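Glycosyl hydrolases family 2, sugar binding domain protein (Bacteroides uniformis str. 3978 T3 ii, PDB 6D1P) probably hydrolyses O-glycosidic bonds as a beta-glucuronidase of glycoside hydrolase family 2 from a human gut bacterium. Local coordinates at residues F557-H560 with L561-Q564. Numbering follows the deposited sequence.
Sequences FDWH and LKEQ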
ATOM      1  N   PHE A 557      37.475   4.524 -13.630  1.00 22.50           N
ATOM      2  CA  PHE A 557      37.813   3.111 -13.503  1.00 24.63           C
ATOM      3  C   PHE A 557      39.172   2.827 -14.137  1.00 27.06           C
ATOM      4  O   PHE A 557      40.006   2.114 -13.565  1.00 25.23           O
ATOM      5  CB  PHE A 557      36.746   2.240 -14.171  1.00 28.43           C
ATOM      6  CG  PHE A 557      35.408   2.228 -13.473  1.00 25.66           C
ATOM      7  CD1 PHE A 557      35.317   2.100 -12.099  1.00 27.24           C
ATOM      8  CD2 PHE A 557      34.232   2.308 -14.222  1.00 26.34           C
ATOM      9  CE1 PHE A 557      34.070   2.067 -11.461  1.00 24.26           C
ATOM     10  CE2 PHE A 557      32.988   2.275 -13.616  1.00 25.81           C
ATOM     11  CZ  PHE A 557      32.896   2.158 -12.228  1.00 26.61           C
ATOM     12  N   ASP A 558      39.392   3.370 -15.336  1.00 29.91           N
ATOM     13  CA  ASP A 558      40.644   3.196 -16.067  1.00 27.40           C
ATOM     14  C   ASP A 558      41.833   3.593 -15.196  1.00 27.80           C
ATOM     15  O   ASP A 558      42.726   2.784 -14.925  1.00 25.30           O
ATOM     16  CB  ASP A 558      40.579   4.041 -17.349  1.00 25.15           C
ATOM     17  CG  ASP A 558      41.689   3.726 -18.339  1.00 30.49           C
ATOM     18  OD1 ASP A 558      41.603   4.237 -19.468  1.00 32.02           O
ATOM     19  OD2 ASP A 558      42.634   2.981 -18.016  1.00 28.18           O
ATOM     20  N   TRP A 559      41.816   4.832 -14.693  1.00 29.93           N
ATOM     21  CA  TRP A 559      42.879   5.312 -13.814  1.00 29.58           C
ATOM     22  C   TRP A 559      43.130   4.358 -12.645  1.00 33.49           C
ATOM     23  O   TRP A 559      44.250   3.863 -12.461  1.00 33.85           O
ATOM     24  CB  TRP A 559      42.544   6.705 -13.292  1.00 25.24           C
ATOM     25  CG  TRP A 559      43.723   7.271 -12.618  1.00 33.97           C
ATOM     26  CD1 TRP A 559      44.114   7.059 -11.317  1.00 34.50           C
ATOM     27  CD2 TRP A 559      44.745   8.081 -13.218  1.00 36.76           C
ATOM     28  NE1 TRP A 559      45.294   7.718 -11.066  1.00 33.89           N
ATOM     29  CE2 TRP A 559      45.708   8.352 -12.213  1.00 37.02           C
ATOM     30  CE3 TRP A 559      44.933   8.620 -14.504  1.00 33.26           C
ATOM     31  CZ2 TRP A 559      46.846   9.147 -12.452  1.00 35.65           C
ATOM     32  CZ3 TRP A 559      46.068   9.413 -14.740  1.00 35.11           C
ATOM     33  CH2 TRP A 559      47.009   9.659 -13.720  1.00 29.58           C
ATOM     34  N   HIS A 560      42.098   4.101 -11.830  1.00 30.43           N
ATOM     35  CA  HIS A 560      42.271   3.210 -10.684  1.00 28.87           C
ATOM     36  C   HIS A 560      42.940   1.910 -11.097  1.00 28.32           C
ATOM     37  O   HIS A 560      43.882   1.448 -10.439  1.00 27.93           O
ATOM     38  CB  HIS A 560      40.924   2.901 -10.023  1.00 25.48           C
ATOM     39  CG  HIS A 560      40.437   3.958  -9.082  1.00 22.92           C
ATOM     40  ND1 HIS A 560      39.864   5.135  -9.510  1.00 23.18           N
ATOM     41  CD2 HIS A 560      40.407   3.997  -7.729  1.00 21.66           C
ATOM     42  CE1 HIS A 560      39.514   5.862  -8.463  1.00 22.93           C
ATOM     43  NE2 HIS A 560      39.837   5.194  -7.369  1.00 24.12           N
ATOM     44  N   LEU A 561      42.460   1.305 -12.192  1.00 27.24           N
ATOM     45  CA  LEU A 561      42.961  -0.009 -12.592  1.00 29.95           C
ATOM     46  C   LEU A 561      44.422   0.057 -13.027  1.00 29.91           C
ATOM     47  O   LEU A 561      45.209  -0.859 -12.740  1.00 26.26           O
ATOM     48  CB  LEU A 561      42.093  -0.584 -13.709  1.00 28.00           C
ATOM     49  CG  LEU A 561      40.687  -1.027 -13.276  1.00 26.47           C
ATOM     50  CD1 LEU A 561      39.833  -1.384 -14.475  1.00 27.42           C
ATOM     51  CD2 LEU A 561      40.775  -2.206 -12.328  1.00 27.78           C
ATOM     52  N   LYS A 562      44.809   1.117 -13.728  1.00 26.56           N
ATOM     53  CA  LYS A 562      46.198   1.181 -14.144  1.00 33.35           C
ATOM     54  C   LYS A 562      47.099   1.528 -12.969  1.00 34.40           C
ATOM     55  O   LYS A 562      48.258   1.101 -12.945  1.00 33.32           O
ATOM     56  CB  LYS A 562      46.382   2.150 -15.312  1.00 29.87           C
ATOM     57  CG  LYS A 562      46.186   3.606 -15.018  1.00 34.99           C
ATOM     58  CD  LYS A 562      47.511   4.344 -14.883  1.00 32.88           C
ATOM     59  CE  LYS A 562      47.267   5.850 -14.862  1.00 37.74           C
ATOM     60  NZ  LYS A 562      48.525   6.628 -14.644  1.00 46.07           N
ATOM     61  N   GLU A 563      46.574   2.229 -11.956  1.00 31.06           N
ATOM     62  CA  GLU A 563      47.375   2.478 -10.762  1.00 30.82           C
ATOM     63  C   GLU A 563      47.621   1.193  -9.986  1.00 31.80           C
ATOM     64  O   GLU A 563      48.723   0.982  -9.457  1.00 32.87           O
ATOM     65  CB  GLU A 563      46.709   3.527  -9.879  1.00 29.97           C
ATOM     66  CG  GLU A 563      46.620   4.899 -10.541  1.00 34.53           C
ATOM     67  CD  GLU A 563      47.983   5.510 -10.852  1.00 39.10           C
ATOM     68  OE1 GLU A 563      48.378   6.465 -10.153  1.00 36.66           O
ATOM     69  OE2 GLU A 563      48.651   5.039 -11.801  1.00 43.16           O
ATOM     70  N   GLN A 564      46.633   0.302  -9.941  1.00 25.17           N
ATOM     71  CA  GLN A 564      46.802  -0.902  -9.141  1.00 31.73           C
ATOM     72  C   GLN A 564      47.949  -1.780  -9.628  1.00 33.55           C
ATOM     73  O   GLN A 564      48.451  -2.601  -8.852  1.00 31.92           O
ATOM     74  CB  GLN A 564      45.494  -1.689  -9.093  1.00 26.26           C
ATOM     75  CG  GLN A 564      44.423  -0.873  -8.376  1.00 31.05           C
ATOM     76  CD  GLN A 564      43.164  -1.632  -8.025  1.00 23.35           C
ATOM     77  OE1 GLN A 564      43.036  -2.825  -8.278  1.00 25.33           O
ATOM     78  NE2 GLN A 564      42.222  -0.930  -7.424  1.00 27.79           N
TER
HETATM   79  O   HOH W   1      46.520   8.021  -8.504  1.00 28.42           O
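With CG of Trp559 set opposite its backbone N (chi1 -170°), the indole swings along the helix toward Lys562 and Glu563; Lys562 reaches it through a chi1 of 69° and a bend at chi2, after which its chain runs extended. The lysine tip comes over one face of the indole: Lys562 CE lies 3.6 Å from the centroid of the Trp559 six-membered ring as a CH-pi contact, and Lys562 NZ stands 3.7 Å from it in a cation-pi interaction. Glu563 CG, beside its own backbone N, lies 3.2 Å from Trp559 NE1, and a bend at chi2 turns the carboxylate back, its plane 55° from that of the ring. A water at the indole edge, in the ring plane, accepts from Trp559 NE1 at 2.9 Å and donates to Glu563 OE1 at the same length. The other carboxylate oxygen, Glu563 OE2, forms a salt bridge with Lys562 NZ, whose hydrogen bond is weak at 3.3 Å, so the ammonium is shared between ring and carboxylate. Replacing Trp559 with an alanine would probably deprive the Lys562 ammonium of its aromatic face and leave the bridging water without its indole donor. Beneath these side chains, successive i to i+4 backbone bonds include Glu563 N to Trp559 O at 2.9 Å. Phe671 meets the indole edge-to-face, and the Asp558 carboxylate is hydrogen-bonded to the hydroxyls of Tyr616 and Tyr646 and to the backbone N of Ala673. The Trp-Lys-Glu cluster thus combines i/i+3 and i/i+4 side-chain pairing on the last turns of helix 550-564, within the TIM-barrel region of this family 2 glycoside hydrolase.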